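Local coordinates for protein GCN5-related N-acetyltransferase (Kribbella flavida, PDB 4MY0) that probably transfers the acetyl group of acetyl-CoA to an amine, perhaps on an aminoglycoside, at residues R140-L153 against V253-V267. Sequence-based numbering, arbitrary orientation.
Sequences RYRFSFQAADLRSL and VHAYLSPNDPVHLLV. With ACO (acetyl coenzyme *a), chain P.
Ser144 OG meets His254 ND1 at 2.6 Å, in the plane of the imidazole, a hydrogen bond that fixes the ring's rotation within a non-hydrogen-bonded antiparallel pair. Alternating with such pairs, Phe143 and Phe145 exchange paired backbone bonds with Ala255 and Val253; Phe145 N to Val253 O, at 2.8 Å, is almost straight. On the face carrying His254 and Tyr256, arginine suits its place because its flat cation can lie on a ring: the guanidinium of Arg142, swung round by a bend at chi3 (68°), lies flat on the imidazole. Tyr256 is sandwiched, with Arg142 CG over one face, 3.8 Å from the ring centroid, and the guanidinium of Arg140, also hydrogen-bonded to Leu389 O and Gln278, stacked off-centre on the other. A serine in place of Tyr256 would probably leave both arginine chains without the surface they lie on. On the opposite, buried face, Phe143, Phe145 and His264 form an aromatic cluster, where phenylalanine brings a wide apolar ring; the edge of His264 points into the face of Phe143, planes at 86°. Beyond the strand, Arg151 NH1 donates to O2B of acetyl-CoA, which a third subunit also grips. Strand 135-146 pairs antiparallel with both 252-256 and 274-284, and Trp240 of helix 233-244 packs against Leu150, Leu257 and Val263.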
ATOM      1  N   ARG C 140     -18.632 -10.183 -16.483  1.00 22.98           N
ATOM      2  CA  ARG C 140     -17.360 -10.802 -16.812  1.00 18.85           C
ATOM      3  C   ARG C 140     -16.648 -10.959 -15.480  1.00 19.09           C
ATOM      4  O   ARG C 140     -16.463  -9.977 -14.755  1.00 18.69           O
ATOM      5  CB  ARG C 140     -16.560  -9.905 -17.752  1.00 21.17           C
ATOM      6  CG  ARG C 140     -15.192 -10.462 -18.159  1.00 22.94           C
ATOM      7  CD  ARG C 140     -14.430  -9.392 -18.930  1.00 25.70           C
ATOM      8  NE  ARG C 140     -13.149  -9.860 -19.455  1.00 24.41           N
ATOM      9  CZ  ARG C 140     -11.998  -9.215 -19.293  1.00 23.10           C
ATOM     10  NH1 ARG C 140     -10.890  -9.711 -19.824  1.00 25.45           N
ATOM     11  NH2 ARG C 140     -11.949  -8.078 -18.601  1.00 21.09           N
ATOM     12  N   TYR C 141     -16.289 -12.191 -15.133  1.00 20.44           N
ATOM     13  CA  TYR C 141     -15.735 -12.483 -13.810  1.00 22.81           C
ATOM     14  C   TYR C 141     -14.267 -12.844 -13.923  1.00 25.64           C
ATOM     15  O   TYR C 141     -13.883 -13.594 -14.826  1.00 23.94           O
ATOM     16  CB  TYR C 141     -16.436 -13.693 -13.180  1.00 23.18           C
ATOM     17  CG  TYR C 141     -17.923 -13.567 -12.952  1.00 28.37           C
ATOM     18  CD1 TYR C 141     -18.430 -13.115 -11.737  1.00 28.69           C
ATOM     19  CD2 TYR C 141     -18.821 -13.955 -13.935  1.00 33.32           C
ATOM     20  CE1 TYR C 141     -19.800 -13.028 -11.523  1.00 35.10           C
ATOM     21  CE2 TYR C 141     -20.190 -13.869 -13.731  1.00 37.83           C
ATOM     22  CZ  TYR C 141     -20.673 -13.409 -12.528  1.00 41.43           C
ATOM     23  OH  TYR C 141     -22.038 -13.328 -12.339  1.00 49.59           O
ATOM     24  N   ARG C 142     -13.451 -12.348 -12.994  1.00 17.07           N
ATOM     25  CA  ARG C 142     -12.077 -12.832 -12.886  1.00 20.49           C
ATOM     26  C   ARG C 142     -11.838 -13.410 -11.495  1.00 21.67           C
ATOM     27  O   ARG C 142     -12.039 -12.725 -10.497  1.00 21.04           O
ATOM     28  CB  ARG C 142     -11.028 -11.741 -13.199  1.00 18.65           C
ATOM     29  CG  ARG C 142      -9.627 -12.349 -13.524  1.00 22.05           C
ATOM     30  CD  ARG C 142      -8.483 -11.321 -13.453  1.00 24.50           C
ATOM     31  NE  ARG C 142      -8.235 -10.857 -12.086  1.00 25.61           N
ATOM     32  CZ  ARG C 142      -7.181 -10.129 -11.728  1.00 30.47           C
ATOM     33  NH1 ARG C 142      -6.279  -9.794 -12.636  1.00 26.92           N
ATOM     34  NH2 ARG C 142      -7.029  -9.733 -10.468  1.00 30.93           N
ATOM     35  N   PHE C 143     -11.410 -14.665 -11.431  1.00 17.58           N
ATOM     36  CA  PHE C 143     -11.098 -15.286 -10.147  1.00 20.19           C
ATOM     37  C   PHE C 143      -9.608 -15.587 -10.046  1.00 22.20           C
ATOM     38  O   PHE C 143      -8.928 -15.704 -11.070  1.00 25.11           O
ATOM     39  CB  PHE C 143     -11.929 -16.562  -9.951  1.00 22.97           C
ATOM     40  CG  PHE C 143     -13.408 -16.292  -9.812  1.00 27.07           C
ATOM     41  CD1 PHE C 143     -13.921 -15.762  -8.633  1.00 25.76           C
ATOM     42  CD2 PHE C 143     -14.276 -16.543 -10.863  1.00 28.57           C
ATOM     43  CE1 PHE C 143     -15.290 -15.492  -8.506  1.00 28.55           C
ATOM     44  CE2 PHE C 143     -15.648 -16.283 -10.741  1.00 26.42           C
ATOM     45  CZ  PHE C 143     -16.148 -15.761  -9.567  1.00 27.28           C
ATOM     46  N   SER C 144      -9.090 -15.691  -8.824  1.00 20.69           N
ATOM     47  CA  SER C 144      -7.663 -15.939  -8.652  1.00 22.76           C
ATOM     48  C   SER C 144      -7.425 -17.206  -7.843  1.00 23.41           C
ATOM     49  O   SER C 144      -7.958 -17.359  -6.737  1.00 21.03           O
ATOM     50  CB  SER C 144      -6.984 -14.738  -7.977  1.00 26.92           C
ATOM     51  OG  SER C 144      -7.269 -13.535  -8.677  1.00 29.31           O
ATOM     52  N   PHE C 145      -6.615 -18.105  -8.394  1.00 24.61           N
ATOM     53  CA  PHE C 145      -6.310 -19.369  -7.736  1.00 26.14           C
ATOM     54  C   PHE C 145      -4.829 -19.465  -7.395  1.00 24.33           C
ATOM     55  O   PHE C 145      -4.004 -18.706  -7.930  1.00 22.26           O
ATOM     56  CB  PHE C 145      -6.700 -20.533  -8.656  1.00 24.51           C
ATOM     57  CG  PHE C 145      -8.140 -20.487  -9.104  1.00 26.75           C
ATOM     58  CD1 PHE C 145      -9.127 -21.111  -8.363  1.00 23.97           C
ATOM     59  CD2 PHE C 145      -8.508 -19.797 -10.259  1.00 28.21           C
ATOM     60  CE1 PHE C 145     -10.465 -21.061  -8.762  1.00 25.11           C
ATOM     61  CE2 PHE C 145      -9.850 -19.742 -10.675  1.00 25.80           C
ATOM     62  CZ  PHE C 145     -10.829 -20.368  -9.922  1.00 23.47           C
ATOM     63  N   GLN C 146      -4.486 -20.396  -6.511  1.00 28.15           N
ATOM     64  CA  GLN C 146      -3.079 -20.682  -6.231  1.00 29.23           C
ATOM     65  C   GLN C 146      -2.558 -21.612  -7.324  1.00 26.60           C
ATOM     66  O   GLN C 146      -3.152 -22.664  -7.593  1.00 27.47           O
ATOM     67  CB  GLN C 146      -2.915 -21.342  -4.858  1.00 27.59           C
ATOM     68  CG  GLN C 146      -3.687 -20.648  -3.742  1.00 32.89           C
ATOM     69  CD  GLN C 146      -3.466 -21.302  -2.372  1.00 44.59           C
ATOM     70  OE1 GLN C 146      -2.479 -22.014  -2.154  1.00 49.73           O
ATOM     71  NE2 GLN C 146      -4.390 -21.060  -1.447  1.00 45.68           N
ATOM     72  N   ALA C 147      -1.457 -21.233  -7.968  1.00 24.89           N
ATOM     73  CA  ALA C 147      -0.902 -22.065  -9.039  1.00 25.76           C
ATOM     74  C   ALA C 147      -0.525 -23.478  -8.575  1.00 26.57           C
ATOM     75  O   ALA C 147      -0.709 -24.451  -9.310  1.00 25.63           O
ATOM     76  CB  ALA C 147       0.291 -21.361  -9.687  1.00 21.07           C
ATOM     77  N   ALA C 148       0.016 -23.601  -7.362  1.00 25.23           N
ATOM     78  CA  ALA C 148       0.480 -24.917  -6.887  1.00 28.37           C
ATOM     79  C   ALA C 148      -0.691 -25.888  -6.761  1.00 33.52           C
ATOM     80  O   ALA C 148      -0.529 -27.104  -6.856  1.00 36.48           O
ATOM     81  CB  ALA C 148       1.206 -24.785  -5.540  1.00 27.83           C
ATOM     82  N   ASP C 149      -1.876 -25.335  -6.526  1.00 34.59           N
ATOM     83  CA  ASP C 149      -3.094 -26.124  -6.401  1.00 36.88           C
ATOM     84  C   ASP C 149      -3.496 -26.705  -7.770  1.00 31.42           C
ATOM     85  O   ASP C 149      -3.813 -27.892  -7.891  1.00 34.64           O
ATOM     86  CB  ASP C 149      -4.197 -25.212  -5.856  1.00 44.16           C
ATOM     87  CG  ASP C 149      -5.427 -25.969  -5.410  1.00 54.56           C
ATOM     88  OD1 ASP C 149      -5.542 -27.190  -5.700  1.00 58.34           O
ATOM     89  OD2 ASP C 149      -6.292 -25.326  -4.773  1.00 56.61           O
ATOM     90  N   LEU C 150      -3.470 -25.858  -8.793  1.00 26.52           N
ATOM     91  CA  LEU C 150      -3.785 -26.269 -10.156  1.00 26.32           C
ATOM     92  C   LEU C 150      -2.796 -27.319 -10.650  1.00 29.20           C
ATOM     93  O   LEU C 150      -3.157 -28.266 -11.366  1.00 29.12           O
ATOM     94  CB  LEU C 150      -3.728 -25.047 -11.066  1.00 23.54           C
ATOM     95  CG  LEU C 150      -4.757 -23.976 -10.724  1.00 26.68           C
ATOM     96  CD1 LEU C 150      -4.672 -22.833 -11.704  1.00 25.44           C
ATOM     97  CD2 LEU C 150      -6.144 -24.563 -10.734  1.00 27.85           C
ATOM     98  N   ARG C 151      -1.545 -27.151 -10.242  1.00 30.81           N
ATOM     99  CA  ARG C 151      -0.456 -27.975 -10.728  1.00 27.20           C
ATOM    100  C   ARG C 151      -0.677 -29.451 -10.396  1.00 31.86           C
ATOM    101  O   ARG C 151      -0.247 -30.331 -11.143  1.00 32.47           O
ATOM    102  CB  ARG C 151       0.860 -27.492 -10.123  1.00 28.03           C
ATOM    103  CG  ARG C 151       2.043 -28.311 -10.575  1.00 29.54           C
ATOM    104  CD  ARG C 151       3.337 -27.896  -9.905  1.00 33.51           C
ATOM    105  NE  ARG C 151       4.334 -28.894 -10.248  1.00 36.78           N
ATOM    106  CZ  ARG C 151       4.581 -29.961  -9.505  1.00 36.66           C
ATOM    107  NH1 ARG C 151       5.474 -30.855  -9.902  1.00 38.64           N
ATOM    108  NH2 ARG C 151       3.930 -30.125  -8.363  1.00 32.75           N
ATOM    109  N   SER C 152      -1.356 -29.725  -9.286  1.00 34.34           N
ATOM    110  CA  SER C 152      -1.522 -31.113  -8.851  1.00 35.39           C
ATOM    111  C   SER C 152      -2.877 -31.724  -9.209  1.00 36.19           C
ATOM    112  O   SER C 152      -3.271 -32.719  -8.608  1.00 37.67           O
ATOM    113  CB  SER C 152      -1.298 -31.222  -7.344  1.00 40.89           C
ATOM    114  OG  SER C 152      -2.246 -30.429  -6.659  1.00 48.90           O
ATOM    115  N   LEU C 153      -3.576 -31.153 -10.193  1.00 36.60           N
ATOM    116  CA  LEU C 153      -4.880 -31.686 -10.599  1.00 33.29           C
ATOM    117  C   LEU C 153      -4.807 -33.025 -11.336  1.00 38.43           C
ATOM    118  O   LEU C 153      -5.801 -33.751 -11.400  1.00 41.75           O
ATOM    119  CB  LEU C 153      -5.678 -30.660 -11.407  1.00 31.57           C
ATOM    120  CG  LEU C 153      -6.206 -29.519 -10.544  1.00 29.91           C
ATOM    121  CD1 LEU C 153      -6.980 -28.526 -11.383  1.00 31.95           C
ATOM    122  CD2 LEU C 153      -7.066 -30.055  -9.399  1.00 31.57           C
ATOM    123  N   VAL C 253      -2.656 -17.762 -10.295  1.00 24.72           N
ATOM    124  CA  VAL C 253      -3.265 -17.813 -11.616  1.00 20.74           C
ATOM    125  C   VAL C 253      -4.610 -17.101 -11.608  1.00 25.30           C
ATOM    126  O   VAL C 253      -5.525 -17.523 -10.903  1.00 27.31           O
ATOM    127  CB  VAL C 253      -3.527 -19.256 -12.062  1.00 21.27           C
ATOM    128  CG1 VAL C 253      -4.262 -19.250 -13.411  1.00 23.74           C
ATOM    129  CG2 VAL C 253      -2.215 -20.033 -12.170  1.00 18.83           C
ATOM    130  N   HIS C 254      -4.743 -16.029 -12.387  1.00 17.65           N
ATOM    131  CA  HIS C 254      -6.036 -15.377 -12.517  1.00 19.60           C
ATOM    132  C   HIS C 254      -6.773 -16.047 -13.684  1.00 26.40           C
ATOM    133  O   HIS C 254      -6.146 -16.451 -14.673  1.00 31.10           O
ATOM    134  CB  HIS C 254      -5.862 -13.880 -12.794  1.00 22.91           C
ATOM    135  CG  HIS C 254      -5.014 -13.163 -11.784  1.00 26.23           C
ATOM    136  ND1 HIS C 254      -5.376 -13.036 -10.459  1.00 27.22           N
ATOM    137  CD2 HIS C 254      -3.832 -12.510 -11.915  1.00 30.02           C
ATOM    138  CE1 HIS C 254      -4.449 -12.345  -9.815  1.00 31.49           C
ATOM    139  NE2 HIS C 254      -3.498 -12.019 -10.674  1.00 33.62           N
ATOM    140  N   ALA C 255      -8.091 -16.192 -13.581  1.00 20.84           N
ATOM    141  CA  ALA C 255      -8.831 -16.791 -14.690  1.00 23.44           C
ATOM    142  C   ALA C 255     -10.139 -16.082 -14.970  1.00 24.50           C
ATOM    143  O   ALA C 255     -10.901 -15.734 -14.051  1.00 20.69           O
ATOM    144  CB  ALA C 255      -9.073 -18.268 -14.446  1.00 22.39           C
ATOM    145  N   TYR C 256     -10.391 -15.868 -16.252  1.00 25.56           N
ATOM    146  CA  TYR C 256     -11.697 -15.419 -16.696  1.00 26.94           C
ATOM    147  C   TYR C 256     -12.551 -16.641 -16.967  1.00 25.86           C
ATOM    148  O   TYR C 256     -12.206 -17.490 -17.804  1.00 25.58           O
ATOM    149  CB  TYR C 256     -11.567 -14.540 -17.938  1.00 24.70           C
ATOM    150  CG  TYR C 256     -10.973 -13.205 -17.602  1.00 22.95           C
ATOM    151  CD1 TYR C 256     -11.764 -12.202 -17.049  1.00 21.05           C
ATOM    152  CD2 TYR C 256      -9.615 -12.947 -17.798  1.00 22.54           C
ATOM    153  CE1 TYR C 256     -11.229 -10.977 -16.710  1.00 18.55           C
ATOM    154  CE2 TYR C 256      -9.072 -11.711 -17.469  1.00 23.70           C
ATOM    155  CZ  TYR C 256      -9.892 -10.735 -16.925  1.00 21.66           C
ATOM    156  OH  TYR C 256      -9.383  -9.503 -16.584  1.00 27.77           O
ATOM    157  N   LEU C 257     -13.654 -16.735 -16.230  1.00 24.98           N
ATOM    158  CA  LEU C 257     -14.591 -17.848 -16.352  1.00 33.65           C
ATOM    159  C   LEU C 257     -15.875 -17.582 -15.567  1.00 39.52           C
ATOM    160  O   LEU C 257     -15.931 -16.672 -14.740  1.00 42.28           O
ATOM    161  CB  LEU C 257     -13.949 -19.152 -15.874  1.00 37.66           C
ATOM    162  CG  LEU C 257     -12.878 -19.159 -14.793  1.00 32.54           C
ATOM    163  CD1 LEU C 257     -13.478 -19.023 -13.418  1.00 32.57           C
ATOM    164  CD2 LEU C 257     -12.120 -20.459 -14.918  1.00 26.78           C
ATOM    165  N   SER C 258     -16.903 -18.381 -15.824  1.00 38.13           N
ATOM    166  CA  SER C 258     -18.149 -18.276 -15.067  1.00 38.72           C
ATOM    167  C   SER C 258     -17.964 -18.707 -13.609  1.00 43.38           C
ATOM    168  O   SER C 258     -17.086 -19.518 -13.310  1.00 43.88           O
ATOM    169  CB  SER C 258     -19.220 -19.133 -15.735  1.00 45.37           C
ATOM    170  OG  SER C 258     -20.198 -19.542 -14.795  1.00 51.21           O
ATOM    171  N   PRO C 259     -18.792 -18.169 -12.686  1.00 45.84           N
ATOM    172  CA  PRO C 259     -18.755 -18.685 -11.309  1.00 45.86           C
ATOM    173  C   PRO C 259     -19.321 -20.105 -11.257  1.00 46.38           C
ATOM    174  O   PRO C 259     -19.194 -20.772 -10.226  1.00 48.22           O
ATOM    175  CB  PRO C 259     -19.659 -17.714 -10.537  1.00 45.85           C
ATOM    176  CG  PRO C 259     -20.579 -17.135 -11.582  1.00 47.15           C
ATOM    177  CD  PRO C 259     -19.783 -17.090 -12.854  1.00 45.87           C
ATOM    178  N   ASN C 260     -19.918 -20.553 -12.363  1.00 44.33           N
ATOM    179  CA  ASN C 260     -20.357 -21.944 -12.529  1.00 46.93           C
ATOM    180  C   ASN C 260     -19.299 -22.894 -13.101  1.00 41.49           C
ATOM    181  O   ASN C 260     -19.575 -24.079 -13.302  1.00 42.34           O
ATOM    182  CB  ASN C 260     -21.593 -22.011 -13.428  1.00 53.14           C
ATOM    183  CG  ASN C 260     -22.865 -21.681 -12.691  1.00 60.82           C
ATOM    184  OD1 ASN C 260     -23.001 -21.981 -11.502  1.00 62.10           O
ATOM    185  ND2 ASN C 260     -23.811 -21.056 -13.389  1.00 63.91           N
ATOM    186  N   ASP C 261     -18.101 -22.385 -13.380  1.00 37.25           N
ATOM    187  CA  ASP C 261     -17.052 -23.225 -13.965  1.00 31.83           C
ATOM    188  C   ASP C 261     -16.700 -24.391 -13.030  1.00 30.79           C
ATOM    189  O   ASP C 261     -16.585 -24.208 -11.814  1.00 31.07           O
ATOM    190  CB  ASP C 261     -15.802 -22.402 -14.282  1.00 33.53           C
ATOM    191  CG  ASP C 261     -14.828 -23.145 -15.185  1.00 37.75           C
ATOM    192  OD1 ASP C 261     -14.763 -22.809 -16.390  1.00 35.68           O
ATOM    193  OD2 ASP C 261     -14.145 -24.072 -14.694  1.00 41.10           O
ATOM    194  N   PRO C 262     -16.529 -25.593 -13.604  1.00 29.31           N
ATOM    195  CA  PRO C 262     -16.172 -26.799 -12.847  1.00 30.65           C
ATOM    196  C   PRO C 262     -14.871 -26.691 -12.049  1.00 28.49           C
ATOM    197  O   PRO C 262     -14.678 -27.495 -11.141  1.00 30.30           O
ATOM    198  CB  PRO C 262     -16.016 -27.866 -13.941  1.00 32.70           C
ATOM    199  CG  PRO C 262     -15.843 -27.106 -15.222  1.00 33.02           C
ATOM    200  CD  PRO C 262     -16.691 -25.885 -15.041  1.00 29.63           C
ATOM    201  N   VAL C 263     -13.991 -25.747 -12.381  1.00 27.55           N
ATOM    202  CA  VAL C 263     -12.716 -25.646 -11.672  1.00 30.09           C
ATOM    203  C   VAL C 263     -12.921 -25.401 -10.160  1.00 32.30           C
ATOM    204  O   VAL C 263     -12.112 -25.846  -9.339  1.00 36.01           O
ATOM    205  CB  VAL C 263     -11.793 -24.563 -12.287  1.00 30.61           C
ATOM    206  CG1 VAL C 263     -12.352 -23.164 -12.041  1.00 28.06           C
ATOM    207  CG2 VAL C 263     -10.384 -24.671 -11.716  1.00 32.69           C
ATOM    208  N   HIS C 264     -14.008 -24.721  -9.795  1.00 26.82           N
ATOM    209  CA  HIS C 264     -14.285 -24.437  -8.385  1.00 27.49           C
ATOM    210  C   HIS C 264     -14.571 -25.739  -7.635  1.00 30.63           C
ATOM    211  O   HIS C 264     -14.365 -25.837  -6.420  1.00 29.55           O
ATOM    212  CB  HIS C 264     -15.473 -23.468  -8.244  1.00 30.50           C
ATOM    213  CG  HIS C 264     -15.272 -22.146  -8.930  1.00 29.70           C
ATOM    214  ND1 HIS C 264     -14.383 -21.195  -8.473  1.00 29.98           N
ATOM    215  CD2 HIS C 264     -15.856 -21.613 -10.032  1.00 30.13           C
ATOM    216  CE1 HIS C 264     -14.419 -20.143  -9.271  1.00 33.78           C
ATOM    217  NE2 HIS C 264     -15.305 -20.371 -10.225  1.00 31.42           N
ATOM    218  N   LEU C 265     -15.034 -26.746  -8.374  1.00 29.15           N
ATOM    219  CA  LEU C 265     -15.358 -28.045  -7.796  1.00 30.76           C
ATOM    220  C   LEU C 265     -14.135 -28.960  -7.746  1.00 32.06           C
ATOM    221  O   LEU C 265     -14.136 -29.977  -7.051  1.00 32.35           O
ATOM    222  CB  LEU C 265     -16.475 -28.719  -8.610  1.00 33.84           C
ATOM    223  CG  LEU C 265     -17.800 -27.971  -8.772  1.00 32.90           C
ATOM    224  CD1 LEU C 265     -18.689 -28.647  -9.807  1.00 35.87           C
ATOM    225  CD2 LEU C 265     -18.526 -27.879  -7.441  1.00 32.17           C
ATOM    226  N   LEU C 266     -13.095 -28.597  -8.489  1.00 32.12           N
ATOM    227  CA  LEU C 266     -11.909 -29.441  -8.627  1.00 31.36           C
ATOM    228  C   LEU C 266     -10.765 -29.032  -7.698  1.00 31.91           C
ATOM    229  O   LEU C 266     -10.068 -29.894  -7.158  1.00 31.63           O
ATOM    230  CB  LEU C 266     -11.408 -29.409 -10.075  1.00 33.20           C
ATOM    231  CG  LEU C 266     -12.302 -30.021 -11.155  1.00 35.02           C
ATOM    232  CD1 LEU C 266     -11.788 -29.693 -12.548  1.00 39.22           C
ATOM    233  CD2 LEU C 266     -12.358 -31.510 -10.962  1.00 37.10           C
ATOM    234  N   VAL C 267     -10.554 -27.726  -7.525  1.00 28.70           N
ATOM    235  CA  VAL C 267      -9.380 -27.264  -6.779  1.00 32.52           C
ATOM    236  C   VAL C 267      -9.580 -27.315  -5.275  1.00 31.42           C
ATOM    237  O   VAL C 267     -10.690 -27.105  -4.778  1.00 34.71           O
ATOM    238  CB  VAL C 267      -8.941 -25.850  -7.180  1.00 28.72           C
ATOM    239  CG1 VAL C 267      -8.607 -25.819  -8.641  1.00 31.20           C
ATOM    240  CG2 VAL C 267     -10.027 -24.842  -6.871  1.00 25.69           C
TER
HETATM  241  N1A ACO P 400       6.620 -27.701  -7.198  1.00 38.18           N
HETATM  242  C2A ACO P 400       6.926 -28.818  -6.503  1.00 37.10           C
HETATM  243  N3A ACO P 400       7.599 -29.862  -7.034  1.00 35.40           N
HETATM  244  C4A ACO P 400       8.005 -29.830  -8.325  1.00 38.26           C
HETATM  245  C5A ACO P 400       7.704 -28.645  -9.147  1.00 39.68           C
HETATM  246  C6A ACO P 400       6.963 -27.537  -8.500  1.00 37.24           C
HETATM  247  N6A ACO P 400       6.649 -26.411  -9.192  1.00 37.11           N
HETATM  248  N7A ACO P 400       8.214 -28.884 -10.373  1.00 41.75           N
HETATM  249  C8A ACO P 400       8.792 -30.111 -10.348  1.00 42.32           C
HETATM  250  N9A ACO P 400       8.659 -30.674  -9.128  1.00 41.58           N
HETATM  251  C1B ACO P 400       9.165 -31.997  -8.701  1.00 37.57           C
HETATM  252  C2B ACO P 400       8.394 -33.134  -9.331  1.00 35.39           C
HETATM  253  O2B ACO P 400       7.156 -33.393  -8.655  1.00 34.13           O
HETATM  254  C3B ACO P 400       9.392 -34.258  -9.158  1.00 37.95           C
HETATM  255  O3B ACO P 400       9.364 -34.670  -7.795  1.00 43.59           O
HETATM  256  P3B ACO P 400       8.579 -35.987  -7.308  1.00 64.25           P
HETATM  257  O7A ACO P 400       7.239 -35.905  -8.007  1.00 63.51           O
HETATM  258  O8A ACO P 400       9.475 -37.104  -7.797  1.00 63.18           O
HETATM  259  O9A ACO P 400       8.531 -35.845  -5.805  1.00 66.79           O
HETATM  260  C4B ACO P 400      10.748 -33.594  -9.338  1.00 38.30           C
HETATM  261  O4B ACO P 400      10.512 -32.192  -9.133  1.00 38.11           O
HETATM  262  C5B ACO P 400      11.339 -33.824 -10.727  1.00 35.88           C
HETATM  263  O5B ACO P 400      10.307 -33.572 -11.686  1.00 32.53           O
HETATM  264  P1A ACO P 400      10.576 -33.379 -13.264  1.00 30.25           P
HETATM  265  O1A ACO P 400      11.920 -33.946 -13.655  1.00 30.45           O
HETATM  266  O2A ACO P 400       9.292 -33.805 -13.918  1.00 29.12           O
HETATM  267  O3A ACO P 400      10.743 -31.772 -13.316  1.00 43.87           O
HETATM  268  P2A ACO P 400      10.217 -30.825 -14.505  1.00 34.54           P
HETATM  269  O4A ACO P 400      10.548 -31.509 -15.817  1.00 37.98           O
HETATM  270  O5A ACO P 400       8.794 -30.460 -14.209  1.00 28.90           O
HETATM  271  O6A ACO P 400      11.180 -29.528 -14.367  1.00 31.95           O
HETATM  272  CBP ACO P 400      11.194 -27.235 -13.622  1.00 26.35           C
HETATM  273  CCP ACO P 400      11.142 -28.699 -13.207  1.00 26.28           C
HETATM  274  CDP ACO P 400      12.512 -26.907 -14.317  1.00 24.61           C
HETATM  275  CEP ACO P 400      11.047 -26.380 -12.372  1.00 22.79           C
HETATM  276  CAP ACO P 400      10.021 -27.028 -14.583  1.00 28.94           C
HETATM  277  OAP ACO P 400       8.807 -27.470 -13.950  1.00 33.34           O
HETATM  278  C9P ACO P 400       9.909 -25.612 -15.083  1.00 29.31           C
HETATM  279  O9P ACO P 400      10.418 -25.326 -16.160  1.00 24.20           O
HETATM  280  N8P ACO P 400       9.243 -24.719 -14.333  1.00 30.96           N
HETATM  281  C7P ACO P 400       9.051 -23.324 -14.709  1.00 25.08           C
HETATM  282  C6P ACO P 400      10.364 -22.555 -14.838  1.00 25.92           C
HETATM  283  C5P ACO P 400      11.219 -22.740 -13.603  1.00 33.88           C
HETATM  284  O5P ACO P 400      10.733 -22.617 -12.484  1.00 32.26           O
HETATM  285  N4P ACO P 400      12.509 -23.016 -13.801  1.00 34.23           N
HETATM  286  C3P ACO P 400      13.530 -22.538 -12.871  1.00 32.58           C
HETATM  287  C2P ACO P 400      14.112 -23.659 -12.023  1.00 30.34           C
HETATM  288  S1P ACO P 400      15.506 -23.061 -11.105  1.00 30.29           S